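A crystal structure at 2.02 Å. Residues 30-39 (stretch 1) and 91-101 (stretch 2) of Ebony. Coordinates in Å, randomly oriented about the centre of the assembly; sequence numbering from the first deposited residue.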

# COMPACT_ATOMS: atom_id res chain seq x y z
N ASP A 30 1.39 -9.33 6.61
CA ASP A 30 2.57 -10.04 7.06
C ASP A 30 3.20 -9.42 8.30
O ASP A 30 3.87 -10.12 9.06
CB ASP A 30 3.58 -10.13 5.92
CG ASP A 30 3.02 -10.84 4.70
OD1 ASP A 30 2.14 -10.27 4.02
OD2 ASP A 30 3.46 -11.98 4.42
N LEU A 31 3.00 -8.12 8.53
CA LEU A 31 3.56 -7.47 9.71
C LEU A 31 2.62 -7.53 10.91
O LEU A 31 3.05 -7.83 12.03
CB LEU A 31 3.90 -6.02 9.40
CG LEU A 31 5.07 -5.81 8.45
CD1 LEU A 31 5.24 -4.32 8.17
CD2 LEU A 31 6.36 -6.40 9.02
N GLU A 32 1.33 -7.26 10.69
CA GLU A 32 0.36 -7.23 11.79
C GLU A 32 0.14 -8.59 12.42
O GLU A 32 -0.32 -8.65 13.57
CB GLU A 32 -0.97 -6.67 11.30
CG GLU A 32 -0.92 -5.22 10.90
CD GLU A 32 -0.67 -5.02 9.42
OE1 GLU A 32 0.40 -5.44 8.93
OE2 GLU A 32 -1.54 -4.44 8.74
N GLN A 33 0.44 -9.69 11.71
CA GLN A 33 0.26 -11.01 12.31
C GLN A 33 1.15 -11.20 13.52
O GLN A 33 0.84 -12.01 14.40
CB GLN A 33 0.54 -12.10 11.27
CG GLN A 33 2.00 -12.19 10.87
CD GLN A 33 2.26 -13.29 9.84
OE1 GLN A 33 1.75 -14.40 9.96
NE2 GLN A 33 3.06 -12.96 8.83
N TRP A 34 2.26 -10.47 13.59
CA TRP A 34 3.18 -10.58 14.71
C TRP A 34 2.83 -9.64 15.86
O TRP A 34 3.41 -9.76 16.94
CB TRP A 34 4.62 -10.32 14.23
CG TRP A 34 4.98 -11.19 13.07
CD1 TRP A 34 5.23 -10.79 11.79
CD2 TRP A 34 5.12 -12.62 13.08
NE1 TRP A 34 5.52 -11.88 11.00
CE2 TRP A 34 5.46 -13.02 11.77
CE3 TRP A 34 5.00 -13.60 14.07
CZ2 TRP A 34 5.67 -14.35 11.42
CZ3 TRP A 34 5.21 -14.92 13.72
CH2 TRP A 34 5.54 -15.29 12.41
N LEU A 35 1.89 -8.72 15.65
CA LEU A 35 1.41 -7.83 16.70
C LEU A 35 0.20 -8.39 17.44
O LEU A 35 -0.31 -7.72 18.35
CB LEU A 35 1.06 -6.46 16.11
CG LEU A 35 2.17 -5.71 15.37
CD1 LEU A 35 1.63 -4.43 14.75
CD2 LEU A 35 3.32 -5.42 16.31
N LYS A 36 -0.27 -9.58 17.06
CA LYS A 36 -1.39 -10.19 17.77
C LYS A 36 -1.00 -10.48 19.21
O LYS A 36 0.15 -10.86 19.49
CB LYS A 36 -1.83 -11.47 17.06
CG LYS A 36 -2.49 -11.26 15.71
CD LYS A 36 -3.00 -12.57 15.11
CE LYS A 36 -3.21 -12.45 13.61
NZ LYS A 36 -3.96 -11.22 13.24
N PRO A 37 -1.92 -10.31 20.17
CA PRO A 37 -3.28 -9.84 19.91
C PRO A 37 -3.40 -8.32 20.01
O PRO A 37 -2.43 -7.64 20.34
CB PRO A 37 -4.09 -10.52 21.02
CG PRO A 37 -3.08 -10.80 22.13
CD PRO A 37 -1.69 -10.54 21.61
N GLY A 38 -4.58 -7.80 19.71
CA GLY A 38 -4.83 -6.38 19.82
C GLY A 38 -4.92 -5.62 18.51
O GLY A 38 -4.83 -4.38 18.53
N VAL A 39 -5.09 -6.30 17.39
CA VAL A 39 -5.34 -5.65 16.11
C VAL A 39 -6.76 -5.99 15.68
O VAL A 39 -7.14 -7.17 15.62
CB VAL A 39 -4.30 -6.05 15.04
CG1 VAL A 39 -4.26 -7.57 14.83
CG2 VAL A 39 -4.57 -5.31 13.74
N SER A 91 -4.15 2.44 17.49
CA SER A 91 -3.92 1.02 17.69
C SER A 91 -2.44 0.67 17.62
O SER A 91 -1.57 1.54 17.50
CB SER A 91 -4.68 0.22 16.64
OG SER A 91 -4.34 0.67 15.33
N LYS A 92 -2.15 -0.63 17.70
CA LYS A 92 -0.82 -1.15 17.46
C LYS A 92 -0.38 -0.94 16.01
O LYS A 92 0.80 -1.14 15.71
CB LYS A 92 -0.75 -2.64 17.81
CG LYS A 92 -0.75 -2.94 19.30
CD LYS A 92 -1.02 -4.43 19.56
CE LYS A 92 -0.06 -5.01 20.59
NZ LYS A 92 -0.31 -6.46 20.86
N LEU A 93 -1.30 -0.55 15.12
CA LEU A 93 -0.93 -0.23 13.75
C LEU A 93 0.09 0.90 13.67
O LEU A 93 0.79 1.02 12.67
CB LEU A 93 -2.18 0.16 12.94
CG LEU A 93 -2.98 -1.00 12.35
CD1 LEU A 93 -4.01 -0.50 11.35
CD2 LEU A 93 -2.04 -1.99 11.70
N LEU A 94 0.17 1.74 14.71
CA LEU A 94 1.19 2.78 14.74
C LEU A 94 2.59 2.20 14.67
O LEU A 94 3.49 2.80 14.06
CB LEU A 94 1.03 3.64 16.00
CG LEU A 94 2.07 4.73 16.21
CD1 LEU A 94 1.96 5.79 15.13
CD2 LEU A 94 1.92 5.36 17.60
N ILE A 95 2.80 1.03 15.27
CA ILE A 95 4.09 0.36 15.17
C ILE A 95 4.40 0.03 13.72
O ILE A 95 5.54 0.18 13.26
CB ILE A 95 4.12 -0.89 16.06
CG1 ILE A 95 3.84 -0.51 17.52
CG2 ILE A 95 5.45 -1.63 15.92
CD1 ILE A 95 3.87 -1.68 18.47
N VAL A 96 3.39 -0.42 12.96
CA VAL A 96 3.58 -0.72 11.54
C VAL A 96 3.99 0.53 10.78
O VAL A 96 4.95 0.53 10.00
CB VAL A 96 2.32 -1.36 10.94
CG1 VAL A 96 2.46 -1.48 9.44
CG2 VAL A 96 2.06 -2.72 11.56
N PHE A 97 3.27 1.64 11.00
CA PHE A 97 3.59 2.86 10.28
C PHE A 97 4.94 3.43 10.69
O PHE A 97 5.65 4.01 9.86
CB PHE A 97 2.48 3.90 10.48
CG PHE A 97 1.26 3.63 9.66
CD1 PHE A 97 1.12 4.18 8.40
CD2 PHE A 97 0.25 2.82 10.15
CE1 PHE A 97 -0.01 3.92 7.64
CE2 PHE A 97 -0.88 2.56 9.40
CZ PHE A 97 -1.01 3.11 8.14
N GLU A 98 5.32 3.28 11.96
CA GLU A 98 6.65 3.74 12.37
C GLU A 98 7.74 2.89 11.73
O GLU A 98 8.79 3.42 11.33
CB GLU A 98 6.77 3.74 13.89
CG GLU A 98 5.90 4.80 14.57
CD GLU A 98 6.15 4.91 16.06
OE1 GLU A 98 6.86 4.04 16.62
OE2 GLU A 98 5.64 5.86 16.68
N PHE A 99 7.51 1.58 11.60
CA PHE A 99 8.47 0.73 10.92
C PHE A 99 8.59 1.09 9.45
O PHE A 99 9.70 1.09 8.89
CB PHE A 99 8.08 -0.74 11.08
CG PHE A 99 8.90 -1.69 10.24
CD1 PHE A 99 10.27 -1.77 10.39
CD2 PHE A 99 8.28 -2.51 9.30
CE1 PHE A 99 11.03 -2.64 9.62
CE2 PHE A 99 9.03 -3.39 8.53
CZ PHE A 99 10.41 -3.45 8.69
N LEU A 100 7.46 1.38 8.79
CA LEU A 100 7.53 1.78 7.39
C LEU A 100 8.28 3.10 7.23
O LEU A 100 9.06 3.27 6.29
CB LEU A 100 6.12 1.88 6.81
CG LEU A 100 5.33 0.56 6.78
CD1 LEU A 100 3.93 0.76 6.24
CD2 LEU A 100 6.07 -0.50 5.99
N GLU A 101 8.08 4.04 8.15
CA GLU A 101 8.86 5.28 8.10
C GLU A 101 10.34 5.00 8.37
O GLU A 101 11.22 5.63 7.77
CB GLU A 101 8.30 6.31 9.08
CG GLU A 101 9.05 7.65 9.11
CD GLU A 101 9.03 8.39 7.78
OE1 GLU A 101 9.86 9.31 7.60
OE2 GLU A 101 8.20 8.06 6.90

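The contact joins a short, irregularly coiled segment to one side of a helix far along the same chain. The two stretches bury 516 Å² between them, both sides summed. Most of the fit is apolar, and one lysine adds a polar clasp at one end.

Leu35 and Leu31 are the two main bumps on stretch 1. Both point their CA-to-CB bonds toward the helix, and both have chi1 in m and chi2 in t. Leu35 enters the space bordered by Lys92, Ile95 and Val96. Its CD1 lies 3.6 Å from Val96 CG2, a close van der Waals fit. The same CD1 is 4.3 Å from Lys92 CB. The other methyl, Leu35 CD2, reaches Ile95 CD1 at 4.4 Å, a looser contact.

Leu31 sits further along the helix, among Val96, Phe99 and Leu100. In the CA register Leu31 faces Val96, with Leu31 CA 7.0 Å from Val96 CA. Leu31 CD1 serves all three neighbours. It is 3.7 Å from Phe99 CD2, 4.2 Å from Val96 CG1 and 4.5 Å from Leu100 CD2. The methyl lies at the edge of the Phe99 ring, near its plane, so it does not pack on the ring face.

Val96 is the bump returned by the helix. It points toward stretch 1 and fits between Leu31 and Leu35. Its two methyls are divided: CG1 is the one nearer Leu31 CD1, and CG2 the one nearer Leu35 CD1. CG2 also touches Glu32, with Val96 CG2 3.9 Å from Glu32 CG.

Glu32 joins the apolar packing through its aliphatic part. Its CA-to-CB bond runs sideways, but the end of the side chain comes nearer the helix. Glu32 CG rests 3.5 Å from Leu93 CD2. Leu93 behaves alike, leaving its backbone sideways and bringing its end closer. The carboxylate of Glu32 is not left unpaired, since OE2 is hydrogen-bonded elsewhere in the structure.

Lys92 precedes the regular part of the helix and points toward stretch 1. Its long side chain reaches into the turn that follows Leu35, and its amine fills the hollow there. The amine donates two hydrogen bonds to backbone carbonyls: Lys92 NZ to Leu35 O at 2.8 Å, and Lys92 NZ to Pro37 O at 2.5 Å, which is very short. Both oxygens thus converge on one nitrogen. The peptide bond before Pro37 is cis. The CA-to-CB bond of Pro37 points away from the helix; the contact with the amine is made by its carbonyl.

Gly38 closes this end. Its O is 3.9 Å from Lys92 CD. An ideal CB here would point toward the helix and lie 3.2 Å from Lys92 CD, which is tight. The backbone angles of 106/16 call for glycine in any case, because a CB would jam against the preceding carbonyl oxygen.

The start of the helix is held locally. Leu93 N donates to Ser91 OG at 3.3 Å, a capping bond.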